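Local coordinates for protein metallopeptidase containing co-catalytic metalloactive site (Shewanella denitrificans OS217, PDB 3B2Y) that probably acts as a zinc-dependent metallocarboxypeptidase of the peptidase M14 family, with nickel occupying the metal site in this crystal, at residues A[165-170]-A[265-270]. Sequence-based numbering, arbitrary orientation.
Sequences GILTCH and GQFIAH. With NI (nickel (II) ion), chain C.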
loop_
_atom_site.group_PDB
_atom_site.type_symbol
_atom_site.label_atom_id
_atom_site.label_comp_id
_atom_site.label_asym_id
_atom_site.label_seq_id
_atom_site.Cartn_x
_atom_site.Cartn_y
_atom_site.Cartn_z
ATOM N N GLY A 165 -3.571 12.932 0.447
ATOM C CA GLY A 165 -3.807 11.705 -0.295
ATOM C C GLY A 165 -3.218 10.485 0.372
ATOM O O GLY A 165 -2.249 10.578 1.123
ATOM N N ILE A 166 -3.880 9.342 0.208
ATOM C CA ILE A 166 -3.365 8.021 0.643
ATOM C C ILE A 166 -3.512 6.966 -0.462
ATOM O O ILE A 166 -4.609 6.788 -1.018
ATOM C CB ILE A 166 -3.970 7.531 2.034
ATOM C CG1 ILE A 166 -3.768 6.031 2.292
ATOM C CG2 ILE A 166 -5.479 7.882 2.209
ATOM C CD1 ILE A 166 -2.348 5.630 2.272
ATOM N N LEU A 167 -2.410 6.220 -0.723
ATOM C CA LEU A 167 -2.425 5.078 -1.626
ATOM C C LEU A 167 -1.961 3.872 -0.827
ATOM O O LEU A 167 -0.976 3.919 -0.136
ATOM C CB LEU A 167 -1.470 5.284 -2.783
ATOM C CG LEU A 167 -1.192 4.146 -3.772
ATOM C CD1 LEU A 167 -2.430 3.767 -4.564
ATOM C CD2 LEU A 167 -0.031 4.488 -4.733
ATOM N N THR A 168 -2.777 2.832 -0.878
ATOM C CA THR A 168 -2.429 1.507 -0.406
ATOM C C THR A 168 -2.226 0.593 -1.613
ATOM O O THR A 168 -3.000 0.621 -2.654
ATOM C CB THR A 168 -3.521 0.891 0.518
ATOM O OG1 THR A 168 -4.753 0.804 -0.190
ATOM C CG2 THR A 168 -3.774 1.732 1.711
ATOM N N CYS A 169 -1.186 -0.219 -1.493
ATOM C CA CYS A 169 -0.798 -1.101 -2.574
ATOM C C CYS A 169 -1.059 -2.519 -2.160
ATOM O O CYS A 169 -0.275 -3.108 -1.393
ATOM C CB CYS A 169 0.683 -0.904 -2.866
ATOM S SG CYS A 169 0.856 0.744 -3.695
ATOM N N HIS A 170 -2.165 -3.029 -2.659
ATOM C CA HIS A 170 -2.576 -4.401 -2.514
ATOM C C HIS A 170 -2.438 -5.293 -3.764
ATOM O O HIS A 170 -2.101 -4.872 -4.885
ATOM C CB HIS A 170 -4.053 -4.429 -2.056
ATOM C CG HIS A 170 -4.259 -3.962 -0.632
ATOM N ND1 HIS A 170 -4.738 -4.782 0.376
ATOM C CD2 HIS A 170 -4.095 -2.742 -0.075
ATOM C CE1 HIS A 170 -4.801 -4.090 1.504
ATOM N NE2 HIS A 170 -4.435 -2.846 1.254
ATOM N N GLY A 265 4.325 6.081 -8.498
ATOM C CA GLY A 265 4.866 7.199 -9.231
ATOM C C GLY A 265 3.770 8.079 -9.772
ATOM O O GLY A 265 3.886 9.295 -9.743
ATOM N N GLN A 266 2.697 7.453 -10.258
ATOM C CA GLN A 266 1.516 8.209 -10.761
ATOM C C GLN A 266 0.782 8.932 -9.624
ATOM O O GLN A 266 0.233 10.062 -9.807
ATOM C CB GLN A 266 0.584 7.246 -11.504
ATOM C CG GLN A 266 -0.716 7.887 -12.043
ATOM C CD GLN A 266 -0.467 9.083 -12.862
ATOM O OE1 GLN A 266 0.481 9.115 -13.629
ATOM N NE2 GLN A 266 -1.313 10.102 -12.718
ATOM N N PHE A 267 0.736 8.308 -8.449
ATOM C CA PHE A 267 0.019 8.911 -7.293
ATOM C C PHE A 267 0.714 10.241 -6.939
ATOM O O PHE A 267 0.092 11.286 -6.772
ATOM C CB PHE A 267 0.052 7.884 -6.143
ATOM C CG PHE A 267 -0.348 8.413 -4.798
ATOM C CD1 PHE A 267 -1.667 8.752 -4.514
ATOM C CD2 PHE A 267 0.568 8.532 -3.786
ATOM C CE1 PHE A 267 -2.030 9.210 -3.218
ATOM C CE2 PHE A 267 0.191 8.982 -2.528
ATOM C CZ PHE A 267 -1.094 9.346 -2.270
ATOM N N ILE A 268 2.025 10.171 -6.867
ATOM C CA ILE A 268 2.894 11.323 -6.604
ATOM C C ILE A 268 2.838 12.358 -7.718
ATOM O O ILE A 268 2.724 13.529 -7.430
ATOM C CB ILE A 268 4.350 10.900 -6.366
ATOM C CG1 ILE A 268 4.516 10.188 -5.010
ATOM C CG2 ILE A 268 5.306 12.140 -6.396
ATOM C CD1 ILE A 268 5.947 10.293 -4.513
ATOM N N ALA A 269 2.853 11.926 -8.983
ATOM C CA ALA A 269 2.673 12.854 -10.091
ATOM C C ALA A 269 1.346 13.653 -10.039
ATOM O O ALA A 269 1.296 14.821 -10.451
ATOM C CB ALA A 269 2.785 12.141 -11.438
ATOM N N HIS A 270 0.272 13.019 -9.579
ATOM C CA HIS A 270 -1.055 13.659 -9.549
ATOM C C HIS A 270 -1.168 14.562 -8.368
ATOM O O HIS A 270 -1.620 15.687 -8.492
ATOM C CB HIS A 270 -2.192 12.630 -9.494
ATOM C CG HIS A 270 -3.532 13.262 -9.640
ATOM N ND1 HIS A 270 -4.260 13.731 -8.572
ATOM C CD2 HIS A 270 -4.233 13.577 -10.741
ATOM C CE1 HIS A 270 -5.366 14.296 -9.013
ATOM N NE2 HIS A 270 -5.385 14.192 -10.325
HETATM NI NI NI C . -5.121 -6.978 0.201
HETATM O O HOH W 1 -6.217 -7.276 -1.801
HETATM O O HOH W 2 -6.933 -7.027 0.235
#
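Leu167 and Phe267 bring strand 165-170 and helix 265-270 together almost antiparallel, at 173°, with their axes 9.8 Å apart at closest approach. The leucine and the phenylalanine run alongside one another, pointing opposite ways. Leu167 CB sits over the centre of the Phe267 ring, 3.7 Å from its centroid and 5° off the normal, a CH-pi contact; Leu167 CD2 reaches back to Phe267 CB at 3.7 Å. With CG anti to its own nitrogen (chi1 167°), Phe267 sends its ring toward the strand, where the far end meets main chain: Phe267 CZ lies 3.6 Å from Gly165 C, which approaches the ring edge in plane. Gly165 suits this spot, since a CB would crowd Phe267 CE1 and, at these backbone angles, the preceding carbonyl O as well. Cutting Phe267 back to an alanine is likely to open a gap between helix and strand, leaving Leu167 CB without the ring face it lies on. Met264, three residues before Phe267, also packs on Leu167. Toward the strand's C-terminal end, His170 ND1 binds nickel at 2.2 Å, alongside His76 and Glu79. A C-terminal helix packed on a central strand carrying a metal ligand fits the alpha/beta fold of M14 peptidases.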